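Local structure of CofB (Escherichia coli, 5AX6) at residues Leu401-Asp414 against Gly434-Val446. The protein is the minor pilin subunit of the CFA/III type IVb pilus, forms a homotrimer and probably takes part in assembling that pilus. Residues are numbered along the deposited sequence; the frame is centred on the assembly and turned at random.
Sequences LSASIASIVADTKD and GQLGYLSGTAIQV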
ATOM      1  N   LEU A 401     -27.865  23.733   2.110  1.00 17.57           N
ATOM      2  CA  LEU A 401     -27.834  24.506   3.340  1.00 17.09           C
ATOM      3  C   LEU A 401     -29.195  24.405   4.011  1.00 15.77           C
ATOM      4  O   LEU A 401     -30.223  24.489   3.352  1.00 18.02           O
ATOM      5  CB  LEU A 401     -27.459  25.974   3.063  1.00 18.34           C
ATOM      6  CG  LEU A 401     -27.299  26.899   4.274  1.00 17.72           C
ATOM      7  CD1 LEU A 401     -26.317  28.033   3.995  1.00 20.70           C
ATOM      8  CD2 LEU A 401     -28.637  27.470   4.760  1.00 17.14           C
ATOM      9  N   SER A 402     -29.187  24.185   5.323  1.00 18.35           N
ATOM     10  CA  SER A 402     -30.406  24.227   6.126  1.00 18.04           C
ATOM     11  C   SER A 402     -30.172  25.104   7.341  1.00 15.65           C
ATOM     12  O   SER A 402     -29.028  25.392   7.695  1.00 18.05           O
ATOM     13  CB  SER A 402     -30.837  22.826   6.568  1.00 22.79           C
ATOM     14  OG  SER A 402     -31.686  22.244   5.597  1.00 32.40           O
ATOM     15  N   ALA A 403     -31.256  25.549   7.963  1.00 17.33           N
ATOM     16  CA  ALA A 403     -31.178  26.375   9.169  1.00 17.33           C
ATOM     17  C   ALA A 403     -32.196  25.865  10.191  1.00 16.94           C
ATOM     18  O   ALA A 403     -33.356  25.660   9.849  1.00 21.32           O
ATOM     19  CB  ALA A 403     -31.437  27.850   8.837  1.00 20.17           C
ATOM     20  N   SER A 404     -31.748  25.613  11.421  1.00 15.40           N
ATOM     21  CA  SER A 404     -32.633  25.180  12.506  1.00 18.81           C
ATOM     22  C   SER A 404     -32.637  26.246  13.592  1.00 18.47           C
ATOM     23  O   SER A 404     -31.614  26.891  13.823  1.00 17.83           O
ATOM     24  CB  SER A 404     -32.181  23.839  13.091  1.00 18.55           C
ATOM     25  OG  SER A 404     -32.085  22.844  12.086  1.00 26.60           O
ATOM     26  N   ILE A 405     -33.772  26.446  14.257  1.00 15.11           N
ATOM     27  CA  ILE A 405     -33.856  27.499  15.254  1.00 16.48           C
ATOM     28  C   ILE A 405     -33.024  27.188  16.501  1.00 16.16           C
ATOM     29  O   ILE A 405     -33.118  26.094  17.066  1.00 17.86           O
ATOM     30  CB  ILE A 405     -35.305  27.756  15.693  1.00 17.86           C
ATOM     31  CG1 ILE A 405     -36.169  28.099  14.483  1.00 16.85           C
ATOM     32  CG2 ILE A 405     -35.319  28.871  16.742  1.00 15.55           C
ATOM     33  CD1 ILE A 405     -37.633  28.351  14.825  1.00 21.92           C
ATOM     34  N   ALA A 406     -32.212  28.153  16.932  1.00 16.20           N
ATOM     35  CA  ALA A 406     -31.346  27.958  18.093  1.00 16.39           C
ATOM     36  C   ALA A 406     -31.807  28.772  19.305  1.00 25.95           C
ATOM     37  O   ALA A 406     -31.658  28.328  20.440  1.00 31.14           O
ATOM     38  CB  ALA A 406     -29.903  28.303  17.740  1.00 18.28           C
ATOM     39  N   SER A 407     -32.342  29.966  19.065  1.00 18.54           N
ATOM     40  CA  SER A 407     -32.990  30.777  20.116  1.00 17.15           C
ATOM     41  C   SER A 407     -33.981  31.713  19.449  1.00 18.15           C
ATOM     42  O   SER A 407     -33.747  32.145  18.330  1.00 18.17           O
ATOM     43  CB  SER A 407     -31.973  31.590  20.928  1.00 20.65           C
ATOM     44  OG  SER A 407     -31.335  30.787  21.906  1.00 19.73           O
ATOM     45  N   ILE A 408     -35.082  32.032  20.124  1.00 18.07           N
ATOM     46  CA  ILE A 408     -36.094  32.892  19.528  1.00 17.32           C
ATOM     47  C   ILE A 408     -36.967  33.481  20.620  1.00 20.42           C
ATOM     48  O   ILE A 408     -37.526  32.746  21.429  1.00 21.04           O
ATOM     49  CB  ILE A 408     -36.978  32.122  18.499  1.00 23.72           C
ATOM     50  CG1 ILE A 408     -38.041  33.046  17.895  1.00 19.70           C
ATOM     51  CG2 ILE A 408     -37.645  30.899  19.141  1.00 19.49           C
ATOM     52  CD1 ILE A 408     -38.926  32.357  16.835  1.00 23.64           C
ATOM     53  N   VAL A 409     -37.055  34.808  20.674  1.00 20.85           N
ATOM     54  CA  VAL A 409     -37.968  35.446  21.620  1.00 19.05           C
ATOM     55  C   VAL A 409     -38.758  36.570  20.957  1.00 19.63           C
ATOM     56  O   VAL A 409     -38.297  37.214  20.003  1.00 23.40           O
ATOM     57  CB  VAL A 409     -37.232  36.008  22.876  1.00 17.25           C
ATOM     58  CG1 VAL A 409     -36.640  34.870  23.708  1.00 22.69           C
ATOM     59  CG2 VAL A 409     -36.155  37.013  22.466  1.00 25.49           C
ATOM     60  N   ALA A 410     -39.970  36.769  21.462  1.00 24.76           N
ATOM     61  CA  ALA A 410     -40.868  37.795  20.961  1.00 26.54           C
ATOM     62  C   ALA A 410     -40.540  39.143  21.598  1.00 27.74           C
ATOM     63  O   ALA A 410     -41.313  39.668  22.398  1.00 28.10           O
ATOM     64  CB  ALA A 410     -42.312  37.405  21.237  1.00 22.39           C
ATOM     65  N   ASP A 411     -39.378  39.689  21.258  1.00 28.26           N
ATOM     66  CA  ASP A 411     -38.955  40.952  21.847  1.00 29.69           C
ATOM     67  C   ASP A 411     -39.872  42.101  21.391  1.00 30.89           C
ATOM     68  O   ASP A 411     -40.449  42.054  20.309  1.00 25.31           O
ATOM     69  CB  ASP A 411     -37.499  41.244  21.484  1.00 25.00           C
ATOM     70  CG  ASP A 411     -36.832  42.223  22.451  1.00 34.42           C
ATOM     71  OD1 ASP A 411     -37.397  42.485  23.536  1.00 33.27           O
ATOM     72  OD2 ASP A 411     -35.729  42.711  22.128  1.00 33.14           O
ATOM     73  N   THR A 412     -40.004  43.120  22.232  1.00 30.77           N
ATOM     74  CA  THR A 412     -40.772  44.316  21.883  1.00 29.03           C
ATOM     75  C   THR A 412     -39.995  45.551  22.332  1.00 33.15           C
ATOM     76  O   THR A 412     -39.017  45.427  23.060  1.00 33.54           O
ATOM     77  CB  THR A 412     -42.165  44.307  22.532  1.00 33.40           C
ATOM     78  OG1 THR A 412     -42.028  44.195  23.956  1.00 37.72           O
ATOM     79  CG2 THR A 412     -42.990  43.133  22.002  1.00 32.91           C
ATOM     80  N   LYS A 413     -40.417  46.733  21.891  1.00 37.59           N
ATOM     81  CA  LYS A 413     -39.721  47.967  22.252  1.00 43.71           C
ATOM     82  C   LYS A 413     -39.735  48.195  23.761  1.00 43.87           C
ATOM     83  O   LYS A 413     -40.744  47.947  24.422  1.00 47.20           O
ATOM     84  CB  LYS A 413     -40.353  49.169  21.548  1.00 48.68           C
ATOM     85  CG  LYS A 413     -40.181  49.187  20.043  1.00 47.49           C
ATOM     86  CD  LYS A 413     -40.991  50.325  19.430  1.00 59.38           C
ATOM     87  CE  LYS A 413     -40.675  50.507  17.949  1.00 62.78           C
ATOM     88  NZ  LYS A 413     -40.702  51.952  17.556  1.00 63.24           N
ATOM     89  N   ASP A 414     -38.616  48.657  24.309  1.00 40.43           N
ATOM     90  CA  ASP A 414     -38.588  49.020  25.720  1.00 46.41           C
ATOM     91  C   ASP A 414     -38.949  50.497  25.872  1.00 48.47           C
ATOM     92  O   ASP A 414     -39.332  51.147  24.896  1.00 44.23           O
ATOM     93  CB  ASP A 414     -37.223  48.719  26.345  1.00 40.00           C
ATOM     94  CG  ASP A 414     -36.110  49.634  25.834  1.00 47.81           C
ATOM     95  OD1 ASP A 414     -36.335  50.436  24.901  1.00 44.55           O
ATOM     96  OD2 ASP A 414     -34.987  49.532  26.370  1.00 50.13           O
ATOM     97  N   GLY A 434     -34.964  41.014  27.717  1.00 61.39           N
ATOM     98  CA  GLY A 434     -35.914  41.623  26.798  1.00 53.77           C
ATOM     99  C   GLY A 434     -37.283  41.848  27.422  1.00 54.47           C
ATOM    100  O   GLY A 434     -37.563  41.371  28.526  1.00 52.50           O
ATOM    101  N   GLN A 435     -38.132  42.591  26.715  1.00 50.64           N
ATOM    102  CA  GLN A 435     -39.526  42.785  27.118  1.00 45.11           C
ATOM    103  C   GLN A 435     -40.402  41.974  26.179  1.00 39.39           C
ATOM    104  O   GLN A 435     -40.626  42.380  25.038  1.00 42.16           O
ATOM    105  CB  GLN A 435     -39.911  44.267  27.074  1.00 46.37           C
ATOM    106  CG  GLN A 435     -41.342  44.563  27.513  1.00 49.53           C
ATOM    107  CD  GLN A 435     -41.815  45.951  27.084  1.00 59.00           C
ATOM    108  OE1 GLN A 435     -41.992  46.844  27.912  1.00 68.79           O
ATOM    109  NE2 GLN A 435     -42.026  46.130  25.783  1.00 64.54           N
ATOM    110  N   LEU A 436     -40.903  40.830  26.640  1.00 35.81           N
ATOM    111  CA  LEU A 436     -41.438  39.850  25.697  1.00 36.27           C
ATOM    112  C   LEU A 436     -42.945  39.946  25.471  1.00 36.71           C
ATOM    113  O   LEU A 436     -43.725  40.115  26.407  1.00 36.44           O
ATOM    114  CB  LEU A 436     -41.067  38.430  26.149  1.00 32.07           C
ATOM    115  CG  LEU A 436     -39.562  38.124  26.240  1.00 38.33           C
ATOM    116  CD1 LEU A 436     -39.301  36.619  26.256  1.00 37.91           C
ATOM    117  CD2 LEU A 436     -38.748  38.802  25.129  1.00 34.85           C
ATOM    118  N   GLY A 437     -43.343  39.846  24.206  1.00 28.12           N
ATOM    119  CA  GLY A 437     -44.748  39.740  23.851  1.00 29.55           C
ATOM    120  C   GLY A 437     -45.101  38.285  23.601  1.00 29.86           C
ATOM    121  O   GLY A 437     -44.459  37.387  24.163  1.00 29.63           O
ATOM    122  N   TYR A 438     -46.116  38.040  22.775  1.00 24.58           N
ATOM    123  CA  TYR A 438     -46.496  36.672  22.428  1.00 26.15           C
ATOM    124  C   TYR A 438     -45.930  36.328  21.060  1.00 29.75           C
ATOM    125  O   TYR A 438     -46.035  37.109  20.122  1.00 24.68           O
ATOM    126  CB  TYR A 438     -48.012  36.484  22.404  1.00 29.17           C
ATOM    127  CG  TYR A 438     -48.730  37.016  23.616  1.00 30.44           C
ATOM    128  CD1 TYR A 438     -48.090  37.115  24.844  1.00 28.59           C
ATOM    129  CD2 TYR A 438     -50.054  37.424  23.531  1.00 29.08           C
ATOM    130  CE1 TYR A 438     -48.754  37.613  25.962  1.00 34.53           C
ATOM    131  CE2 TYR A 438     -50.722  37.928  24.636  1.00 33.78           C
ATOM    132  CZ  TYR A 438     -50.068  38.019  25.846  1.00 36.79           C
ATOM    133  OH  TYR A 438     -50.734  38.514  26.940  1.00 34.79           O
ATOM    134  N   LEU A 439     -45.328  35.156  20.951  1.00 24.40           N
ATOM    135  CA  LEU A 439     -44.748  34.725  19.688  1.00 21.34           C
ATOM    136  C   LEU A 439     -45.819  34.181  18.736  1.00 24.83           C
ATOM    137  O   LEU A 439     -46.655  33.371  19.139  1.00 24.85           O
ATOM    138  CB  LEU A 439     -43.692  33.655  19.973  1.00 23.46           C
ATOM    139  CG  LEU A 439     -42.724  33.208  18.900  1.00 31.81           C
ATOM    140  CD1 LEU A 439     -41.928  34.411  18.401  1.00 26.15           C
ATOM    141  CD2 LEU A 439     -41.820  32.139  19.515  1.00 25.79           C
ATOM    142  N   SER A 440     -45.808  34.627  17.482  1.00 22.56           N
ATOM    143  CA  SER A 440     -46.636  33.994  16.453  1.00 25.86           C
ATOM    144  C   SER A 440     -45.819  32.953  15.691  1.00 26.65           C
ATOM    145  O   SER A 440     -46.367  32.058  15.033  1.00 26.87           O
ATOM    146  CB  SER A 440     -47.195  35.026  15.481  1.00 22.21           C
ATOM    147  OG  SER A 440     -48.169  35.829  16.121  1.00 31.76           O
ATOM    148  N   GLY A 441     -44.500  33.092  15.772  1.00 24.44           N
ATOM    149  CA  GLY A 441     -43.598  32.157  15.124  1.00 26.32           C
ATOM    150  C   GLY A 441     -42.648  32.823  14.154  1.00 25.84           C
ATOM    151  O   GLY A 441     -42.486  34.038  14.167  1.00 23.19           O
ATOM    152  N   THR A 442     -42.022  32.021  13.297  1.00 25.03           N
ATOM    153  CA  THR A 442     -41.068  32.557  12.340  1.00 23.08           C
ATOM    154  C   THR A 442     -41.048  31.726  11.067  1.00 23.84           C
ATOM    155  O   THR A 442     -41.180  30.495  11.096  1.00 19.22           O
ATOM    156  CB  THR A 442     -39.635  32.626  12.940  1.00 24.77           C
ATOM    157  OG1 THR A 442     -38.726  33.126  11.952  1.00 23.31           O
ATOM    158  CG2 THR A 442     -39.165  31.248  13.375  1.00 22.20           C
ATOM    159  N   ALA A 443     -40.900  32.421   9.947  1.00 20.63           N
ATOM    160  CA  ALA A 443     -40.689  31.787   8.663  1.00 18.46           C
ATOM    161  C   ALA A 443     -39.256  32.052   8.237  1.00 21.73           C
ATOM    162  O   ALA A 443     -38.859  33.205   8.058  1.00 22.05           O
ATOM    163  CB  ALA A 443     -41.684  32.323   7.617  1.00 26.27           C
ATOM    164  N   ILE A 444     -38.475  30.985   8.083  1.00 17.16           N
ATOM    165  CA  ILE A 444     -37.078  31.131   7.712  1.00 18.94           C
ATOM    166  C   ILE A 444     -36.893  30.592   6.304  1.00 19.41           C
ATOM    167  O   ILE A 444     -37.245  29.454   6.008  1.00 18.84           O
ATOM    168  CB  ILE A 444     -36.141  30.412   8.706  1.00 15.10           C
ATOM    169  CG1 ILE A 444     -36.266  31.073  10.092  1.00 21.70           C
ATOM    170  CG2 ILE A 444     -34.699  30.508   8.227  1.00 17.05           C
ATOM    171  CD1 ILE A 444     -35.748  30.231  11.282  1.00 18.47           C
ATOM    172  N   GLN A 445     -36.359  31.438   5.436  1.00 17.56           N
ATOM    173  CA  GLN A 445     -36.207  31.108   4.028  1.00 18.07           C
ATOM    174  C   GLN A 445     -34.735  31.058   3.657  1.00 18.77           C
ATOM    175  O   GLN A 445     -33.937  31.860   4.149  1.00 18.61           O
ATOM    176  CB  GLN A 445     -36.929  32.146   3.160  1.00 18.71           C
ATOM    177  CG  GLN A 445     -37.031  31.807   1.672  1.00 18.44           C
ATOM    178  CD  GLN A 445     -38.015  32.734   0.967  1.00 22.51           C
ATOM    179  OE1 GLN A 445     -39.217  32.702   1.240  1.00 22.17           O
ATOM    180  NE2 GLN A 445     -37.508  33.576   0.083  1.00 18.73           N
ATOM    181  N   VAL A 446     -34.393  30.112   2.794  1.00 16.43           N
ATOM    182  CA  VAL A 446     -33.047  29.991   2.270  1.00 15.61           C
ATOM    183  C   VAL A 446     -33.117  30.042   0.765  1.00 15.57           C
ATOM    184  O   VAL A 446     -33.864  29.275   0.153  1.00 18.65           O
ATOM    185  CB  VAL A 446     -32.371  28.672   2.722  1.00 17.19           C
ATOM    186  CG1 VAL A 446     -31.056  28.447   1.966  1.00 15.07           C
ATOM    187  CG2 VAL A 446     -32.149  28.693   4.252  1.00 18.96           C
TER
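The hydroxyl of Thr412 sits between its backbone N and carbonyl carbon (chi1 57°), while Gln435 extends with CG opposite its backbone N (chi1 -179°), and the two side chains meet at about a right angle. Gln435 NE2 donates to Thr412 OG1 at 2.7 Å, with the hydroxyl close to the amide plane. Thr412 OG1 gives its proton to Gln435 O, 2.5 Å away, approaching from above the carbonyl plane. Alongside, Gly437 N bonds to Ala410 O at 2.7 Å, nearly straight at 170°, and Asp411 OD1 accepts from Gln435 N at 3.3 Å; its OD2 is held by Ala421 N.

Beyond this polar end the strands stand apart in two sheets, nearly antiparallel, their axes 7.9 Å apart at closest, and contact becomes apolar, as in a beta sandwich. Ile408 CD1 lodges against Thr442 CG2 at 3.6 Å and Leu439 CD2 at 4.0 Å; Ile405 CD1 meets that threonine methyl tip to tip. Farther along, Leu401 CD2 lies 3.8 Å from Val446 CG2.

Both strands pair with strands of neighbouring subunits. The chemistry implies division of labour: hydrogen bonds tie the loops flanking these strands at one end, while methyl contacts join the strands between the sheets.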